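Local coordinates for protein fructosyl amine: oxygen oxidoreductase (Aspergillus fumigatus, PDB 3DJE) that oxidatively deglycates fructosyl amino acids (Amadori products), using a bound FAD cofactor and molecular oxygen as the electron acceptor, at residues K394-P397 / D398-A401; L376-D379 / A380-K384; L23-R27 / R28-N32. All coordinates share one frame; numbering follows the deposited sequence. Where two conformers were deposited one is given.

Contact 1: K394-P397 / D398-A401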
loop_
_atom_site.group_PDB
_atom_site.type_symbol
_atom_site.label_atom_id
_atom_site.label_comp_id
_atom_site.label_asym_id
_atom_site.label_seq_id
_atom_site.Cartn_x
_atom_site.Cartn_y
_atom_site.Cartn_z
ATOM N N LYS A 394 1.802 -16.136 9.468
ATOM C CA LYS A 394 0.643 -16.917 9.918
ATOM C C LYS A 394 -0.336 -16.123 10.787
ATOM O O LYS A 394 0.012 -15.074 11.316
ATOM C CB LYS A 394 1.101 -18.159 10.689
ATOM C CG LYS A 394 1.845 -17.848 11.967
ATOM C CD LYS A 394 2.033 -19.125 12.743
ATOM C CE LYS A 394 2.935 -18.938 13.926
ATOM N NZ LYS A 394 3.174 -20.280 14.537
ATOM N N TRP A 395 -1.561 -16.642 10.905
ATOM C CA TRP A 395 -2.536 -16.147 11.882
ATOM C C TRP A 395 -1.861 -16.083 13.248
ATOM O O TRP A 395 -1.294 -17.073 13.705
ATOM C CB TRP A 395 -3.741 -17.091 11.921
ATOM C CG TRP A 395 -4.869 -16.631 12.781
ATOM C CD1 TRP A 395 -5.119 -17.008 14.079
ATOM C CD2 TRP A 395 -5.923 -15.732 12.411
ATOM N NE1 TRP A 395 -6.266 -16.388 14.539
ATOM C CE2 TRP A 395 -6.778 -15.602 13.539
ATOM C CE3 TRP A 395 -6.225 -15.013 11.243
ATOM C CZ2 TRP A 395 -7.910 -14.778 13.530
ATOM C CZ3 TRP A 395 -7.368 -14.201 11.232
ATOM C CH2 TRP A 395 -8.192 -14.092 12.371
ATOM N N ASN A 396 -1.902 -14.912 13.885
ATOM C CA ASN A 396 -1.049 -14.644 15.048
ATOM C C ASN A 396 -1.711 -13.746 16.099
ATOM O O ASN A 396 -1.285 -12.610 16.290
ATOM C CB ASN A 396 0.265 -13.998 14.570
ATOM C CG ASN A 396 1.440 -14.204 15.541
ATOM O OD1 ASN A 396 2.588 -13.936 15.187
ATOM N ND2 ASN A 396 1.158 -14.677 16.747
ATOM N N PRO A 397 -2.750 -14.246 16.792
ATOM C CA PRO A 397 -3.379 -13.379 17.797
ATOM C C PRO A 397 -2.442 -13.011 18.958
ATOM O O PRO A 397 -2.584 -11.940 19.555
ATOM C CB PRO A 397 -4.556 -14.223 18.305
ATOM C CG PRO A 397 -4.204 -15.614 17.979
ATOM C CD PRO A 397 -3.391 -15.572 16.728
ATOM N N ASP A 398 -1.482 -13.880 19.262
ATOM C CA ASP A 398 -0.595 -13.662 20.410
ATOM C C ASP A 398 0.295 -12.424 20.291
ATOM O O ASP A 398 0.604 -11.790 21.295
ATOM C CB ASP A 398 0.241 -14.915 20.702
ATOM C CG ASP A 398 -0.611 -16.087 21.183
ATOM O OD1 ASP A 398 -1.737 -15.856 21.673
ATOM O OD2 ASP A 398 -0.155 -17.245 21.073
ATOM N N ILE A 399 0.690 -12.076 19.066
ATOM C CA ILE A 399 1.480 -10.865 18.816
ATOM C C ILE A 399 0.638 -9.596 18.980
ATOM O O ILE A 399 1.173 -8.507 19.218
ATOM C CB ILE A 399 2.157 -10.897 17.414
ATOM C CG1 ILE A 399 3.393 -9.993 17.392
ATOM C CG2 ILE A 399 1.168 -10.514 16.294
ATOM C CD1 ILE A 399 4.545 -10.557 16.592
ATOM N N ALA A 400 -0.678 -9.755 18.853
ATOM C CA ALA A 400 -1.616 -8.644 18.920
ATOM C C ALA A 400 -2.291 -8.504 20.288
ATOM O O ALA A 400 -3.081 -7.584 20.501
ATOM C CB ALA A 400 -2.655 -8.784 17.823
ATOM N N ALA A 401 -1.990 -9.421 21.209
ATOM C CA ALA A 401 -2.507 -9.311 22.573
ATOM C C ALA A 401 -1.803 -8.154 23.280
ATOM O O ALA A 401 -0.620 -7.889 23.023
ATOM C CB ALA A 401 -2.318 -10.612 23.332
HETATM O O HOH W 1 -0.523 -16.557 18.024
#
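N396 lays its carboxamide against the branched side chain of I399, with CG 3.8 Å from I399 CG2 and OD1 about as near to I399 CB. A chi1 of -156° turns CG away from the N396 backbone N and brings the amide beside I399. The methyl CG2 also presses on the N396 backbone, 3.2 Å from its O, a tight fit. That carbonyl takes a weak bond from I399 N. The next bond is firmer: A400 N meets P397 O at 3.0 Å. Both span three residues, so the backbone is wound tightly but lightly bonded. Proline suits the start of such a turn, since its ring fixes phi and it lacks an N-H that would need a partner. Water 1 takes the N-H of D398 at 3.1 Å and a weak bond from N396 ND2, linking the asparagine to the turn. D398 is exposed here, where an acid probably favours the helix start. Before the turn, W395 N is anchored by D348 and its ring meets H350. This is a proline-initiated helical turn at the surface, 397-400, which follows helix 387-393 after a brief loop.

Contact 2: L376-D379 / A380-K384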
loop_
_atom_site.group_PDB
_atom_site.type_symbol
_atom_site.label_atom_id
_atom_site.label_comp_id
_atom_site.label_asym_id
_atom_site.label_seq_id
_atom_site.Cartn_x
_atom_site.Cartn_y
_atom_site.Cartn_z
ATOM N N LEU A 376 1.634 -16.365 -3.207
ATOM C CA LEU A 376 1.746 -16.734 -1.801
ATOM C C LEU A 376 0.357 -16.960 -1.174
ATOM O O LEU A 376 0.165 -17.866 -0.374
ATOM C CB LEU A 376 2.524 -15.668 -1.027
ATOM C CG LEU A 376 2.820 -15.974 0.438
ATOM C CD1 LEU A 376 3.677 -17.265 0.598
ATOM C CD2 LEU A 376 3.500 -14.760 1.087
ATOM N N ILE A 377 -0.613 -16.152 -1.582
ATOM C CA ILE A 377 -1.979 -16.293 -1.083
ATOM C C ILE A 377 -2.616 -17.594 -1.618
ATOM O O ILE A 377 -3.316 -18.322 -0.888
ATOM C CB ILE A 377 -2.842 -15.040 -1.430
ATOM C CG1 ILE A 377 -2.288 -13.791 -0.700
ATOM C CG2 ILE A 377 -4.327 -15.300 -1.099
ATOM C CD1 ILE A 377 -2.770 -12.454 -1.264
ATOM N N VAL A 378 -2.363 -17.892 -2.893
ATOM C CA VAL A 378 -2.808 -19.185 -3.465
ATOM C C VAL A 378 -2.085 -20.350 -2.757
ATOM O O VAL A 378 -2.702 -21.358 -2.430
ATOM C CB VAL A 378 -2.671 -19.239 -4.991
ATOM C CG1 VAL A 378 -3.097 -20.624 -5.534
ATOM C CG2 VAL A 378 -3.563 -18.168 -5.631
ATOM N N ASP A 379 -0.780 -20.206 -2.518
ATOM C CA ASP A 379 -0.050 -21.221 -1.768
ATOM C C ASP A 379 -0.698 -21.499 -0.407
ATOM O O ASP A 379 -0.792 -22.646 0.025
ATOM C CB ASP A 379 1.405 -20.809 -1.587
ATOM C CG ASP A 379 2.245 -21.010 -2.848
ATOM O OD1 ASP A 379 1.789 -21.656 -3.832
ATOM O OD2 ASP A 379 3.398 -20.518 -2.840
ATOM N N ALA A 380 -1.160 -20.447 0.263
ATOM C CA ALA A 380 -1.827 -20.625 1.549
ATOM C C ALA A 380 -3.080 -21.483 1.390
ATOM O O ALA A 380 -3.309 -22.404 2.173
ATOM C CB ALA A 380 -2.152 -19.276 2.178
HETATM N N MSE A 381 -3.887 -21.195 0.371
HETATM C CA MSE A 381 -5.089 -21.995 0.125
HETATM C C MSE A 381 -4.709 -23.454 -0.095
HETATM O O MSE A 381 -5.331 -24.358 0.468
HETATM C CB MSE A 381 -5.891 -21.478 -1.073
HETATM C CG MSE A 381 -7.218 -22.219 -1.245
HETATM SE SE MSE A 381 -8.032 -22.172 -3.023
HETATM C CE MSE A 381 -6.529 -22.721 -4.122
ATOM N N GLU A 382 -3.666 -23.668 -0.893
ATOM C CA GLU A 382 -3.265 -25.019 -1.304
ATOM C C GLU A 382 -2.397 -25.758 -0.281
ATOM O O GLU A 382 -2.114 -26.948 -0.457
ATOM C CB GLU A 382 -2.555 -24.967 -2.658
ATOM C CG GLU A 382 -3.442 -24.497 -3.799
ATOM C CD GLU A 382 -2.731 -24.514 -5.148
ATOM O OE1 GLU A 382 -1.496 -24.660 -5.166
ATOM O OE2 GLU A 382 -3.411 -24.353 -6.186
ATOM N N GLY A 383 -1.988 -25.063 0.775
ATOM C CA GLY A 383 -1.119 -25.642 1.813
ATOM C C GLY A 383 0.339 -25.809 1.410
ATOM O O GLY A 383 1.008 -26.741 1.870
ATOM N N LYS A 384 0.850 -24.888 0.592
ATOM C CA LYS A 384 2.203 -24.995 0.011
ATOM C C LYS A 384 3.196 -23.915 0.489
ATOM O O LYS A 384 4.292 -23.768 -0.078
ATOM C CB LYS A 384 2.115 -24.972 -1.520
ATOM C CG LYS A 384 1.434 -26.181 -2.127
ATOM C CD LYS A 384 1.219 -25.977 -3.608
ATOM C CE LYS A 384 0.638 -27.219 -4.260
ATOM N NZ LYS A 384 0.205 -26.877 -5.648
#
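The backbone carries regular i to i+4 bonds, A380 N to L376 O, M381 N to I377 O and E382 N to V378 O, until G383 adopts a positive phi of 75° and a Schellman motif ends helix 373-382. K384 N turns back to D379 O at 2.8 Å with an almost straight N-H (177°), while G383 N reaches A380 O at 3.3 Å. Glycine suits this place because the positive phi is costly for other residue types. Four residues apart, V378 and E382 run side by side: E382 CD lies 3.9 Å from V378 CG1, and its CG rests on V378 O. With CG anti to its own carbonyl carbon and an extended chain beyond, E382 carries its carboxylate along the helix flank, where R28 and Y30 outside the segments bind OE1 and OE2. D379 shares the same arginine, whose charge probably eases the proximity of the two acids. The K384 side chain crosses that of D379 at about a right angle, with CB 4.1 Å from OD1. On the buried side, I377 packs on T21, I347 and F214, and its nearest side-chain atom lies about 4 Å from the side chain of W17, which binds FAD, so branched apolar residues suit this face toward helix 16-27 and the sheet. At the exposed end, the extended K384 chain brings NZ to E382 OE1 at 2.8 Å, arriving 46° out of the carboxylate plane.

Contact 3: L23-R27 / R28-N32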
loop_
_atom_site.group_PDB
_atom_site.type_symbol
_atom_site.label_atom_id
_atom_site.label_comp_id
_atom_site.label_asym_id
_atom_site.label_seq_id
_atom_site.Cartn_x
_atom_site.Cartn_y
_atom_site.Cartn_z
ATOM N N LEU A 23 -5.334 -13.017 -10.458
ATOM C CA LEU A 23 -4.397 -13.256 -11.551
ATOM C C LEU A 23 -3.681 -14.579 -11.379
ATOM O O LEU A 23 -3.606 -15.383 -12.329
ATOM C CB LEU A 23 -3.388 -12.107 -11.638
ATOM C CG LEU A 23 -2.318 -12.288 -12.721
ATOM C CD1 LEU A 23 -2.958 -12.328 -14.119
ATOM C CD2 LEU A 23 -1.263 -11.173 -12.600
ATOM N N HIS A 24 -3.157 -14.819 -10.174
ATOM C CA HIS A 24 -2.402 -16.044 -9.935
ATOM C C HIS A 24 -3.267 -17.291 -9.908
ATOM O O HIS A 24 -2.834 -18.338 -10.393
ATOM C CB HIS A 24 -1.478 -15.894 -8.739
ATOM C CG HIS A 24 -0.314 -15.011 -9.035
ATOM N ND1 HIS A 24 0.729 -15.418 -9.840
ATOM C CD2 HIS A 24 -0.049 -13.728 -8.688
ATOM C CE1 HIS A 24 1.608 -14.433 -9.946
ATOM N NE2 HIS A 24 1.155 -13.396 -9.263
ATOM N N LEU A 25 -4.504 -17.175 -9.439
ATOM C CA LEU A 25 -5.423 -18.316 -9.542
ATOM C C LEU A 25 -5.622 -18.664 -11.015
ATOM O O LEU A 25 -5.557 -19.848 -11.392
ATOM C CB LEU A 25 -6.780 -18.011 -8.899
ATOM C CG LEU A 25 -6.813 -18.065 -7.374
ATOM C CD1 LEU A 25 -8.106 -17.427 -6.856
ATOM C CD2 LEU A 25 -6.669 -19.482 -6.797
ATOM N N ALA A 26 -5.877 -17.641 -11.837
ATOM C CA ALA A 26 -6.113 -17.833 -13.270
ATOM C C ALA A 26 -4.878 -18.447 -13.925
ATOM O O ALA A 26 -4.995 -19.398 -14.712
ATOM C CB ALA A 26 -6.468 -16.513 -13.947
ATOM N N ARG A 27 -3.698 -17.937 -13.582
ATOM C CA ARG A 27 -2.451 -18.502 -14.161
ATOM C C ARG A 27 -2.225 -19.949 -13.769
ATOM O O ARG A 27 -1.614 -20.716 -14.526
ATOM C CB ARG A 27 -1.230 -17.661 -13.787
ATOM C CG ARG A 27 -1.222 -16.319 -14.470
ATOM C CD ARG A 27 0.031 -15.561 -14.053
ATOM N NE ARG A 27 0.218 -14.358 -14.846
ATOM C CZ ARG A 27 1.246 -13.521 -14.693
ATOM N NH1 ARG A 27 2.173 -13.772 -13.772
ATOM N NH2 ARG A 27 1.349 -12.445 -15.465
ATOM N N ARG A 28 -2.716 -20.321 -12.593
ATOM C CA ARG A 28 -2.504 -21.659 -12.069
ATOM C C ARG A 28 -3.617 -22.630 -12.471
ATOM O O ARG A 28 -3.634 -23.780 -12.029
ATOM C CB ARG A 28 -2.230 -21.608 -10.563
ATOM C CG ARG A 28 -0.857 -20.972 -10.303
ATOM C CD ARG A 28 -0.654 -20.474 -8.884
ATOM N NE ARG A 28 -0.589 -21.549 -7.902
ATOM C CZ ARG A 28 0.033 -21.451 -6.730
ATOM N NH1 ARG A 28 0.675 -20.339 -6.397
ATOM N NH2 ARG A 28 0.025 -22.470 -5.894
ATOM N N GLY A 29 -4.508 -22.160 -13.340
ATOM C CA GLY A 29 -5.472 -23.035 -14.009
ATOM C C GLY A 29 -6.886 -23.005 -13.484
ATOM O O GLY A 29 -7.757 -23.686 -14.038
ATOM N N TYR A 30 -7.135 -22.237 -12.423
ATOM C CA TYR A 30 -8.497 -22.180 -11.865
ATOM C C TYR A 30 -9.441 -21.445 -12.800
ATOM O O TYR A 30 -9.079 -20.403 -13.351
ATOM C CB TYR A 30 -8.487 -21.565 -10.474
ATOM C CG TYR A 30 -7.783 -22.425 -9.449
ATOM C CD1 TYR A 30 -8.490 -23.406 -8.737
ATOM C CD2 TYR A 30 -6.420 -22.285 -9.198
ATOM C CE1 TYR A 30 -7.861 -24.195 -7.787
ATOM C CE2 TYR A 30 -5.777 -23.074 -8.235
ATOM C CZ TYR A 30 -6.505 -24.037 -7.537
ATOM O OH TYR A 30 -5.874 -24.841 -6.601
ATOM N N THR A 31 -10.656 -21.976 -12.967
ATOM C CA THR A 31 -11.551 -21.474 -14.011
ATOM C C THR A 31 -12.908 -20.987 -13.505
ATOM O O THR A 31 -13.769 -20.633 -14.319
ATOM C CB THR A 31 -11.842 -22.561 -15.050
ATOM O OG1 THR A 31 -12.454 -23.668 -14.390
ATOM C CG2 THR A 31 -10.570 -23.033 -15.714
ATOM N N ASN A 32 -13.095 -20.960 -12.186
ATOM C CA ASN A 32 -14.369 -20.553 -11.606
ATOM C C ASN A 32 -14.182 -19.577 -10.440
ATOM O O ASN A 32 -14.650 -19.819 -9.321
ATOM C CB ASN A 32 -15.175 -21.798 -11.198
ATOM C CG ASN A 32 -16.619 -21.475 -10.817
ATOM O OD1 ASN A 32 -17.119 -20.373 -11.071
ATOM N ND2 ASN A 32 -17.295 -22.442 -10.194
HETATM O O HOH W 2 -7.294 -20.711 -15.684
#
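A Schellman motif closes helix 16-27, with L25 and A26 of the last turn receiving the returning amides of Y30 and G29. Y30 N binds L25 O at 3.0 Å, and inside that loop G29 N reaches A26 O at 3.1 Å. G29 is the C-prime residue: at phi 103° a CB would crowd the preceding carbonyl O, which explains the glycine. Water 2 joins the turn to the strand approach by donating to both A26 O and Y30 O. The apolar half of the motif is L25 against Y30. L25 CD2 sits over the ring face, 4.2 Å from its centroid and 29° off the normal, a CH-pi contact, while L25 O lies in the ring plane at its edge, 3.4 Å from Y30 CD2. A chi1 of -67° swings the Y30 ring back along the helix end to meet L25. K5 adds a cation-pi contact to this ring. R28 N bonds to H24 O at 3.0 Å, and its aliphatic CB, CG and CD all skirt that same oxygen. A bend at chi3 turns the guanidinium toward helix 373-382, where NH1 meets N375 and NH2 forms salt bridges with D379 and E382. L25 and Y30 also touch L9 of strand 9-12, fitting the beta-alpha-beta unit, strand 9-12, helix 16-27 and strand 33-37, of a Rossmann-type FAD-binding fold.

How the contacts relate
Contacts 2 and 3 are neighbouring helix ends, partly buried, with centres about 13 Å apart. Both finish in a glycine-based Schellman motif, and they touch directly: the acids of contact 2 meet the arginine and the tyrosine hydroxyl of contact 3, and V378 CG1 packs on the face of the R28 guanidinium. They thereby tie helix 16-27 and helix 373-382 together in the FAD-binding region through charge as well as apolar packing. Contact 1 stands apart on the surface, its nearest atoms about 9 Å from contact 2 and about 16 Å from contact 3. It begins a helical turn instead of ending one, using proline, an asparagine and a water where the others use glycine.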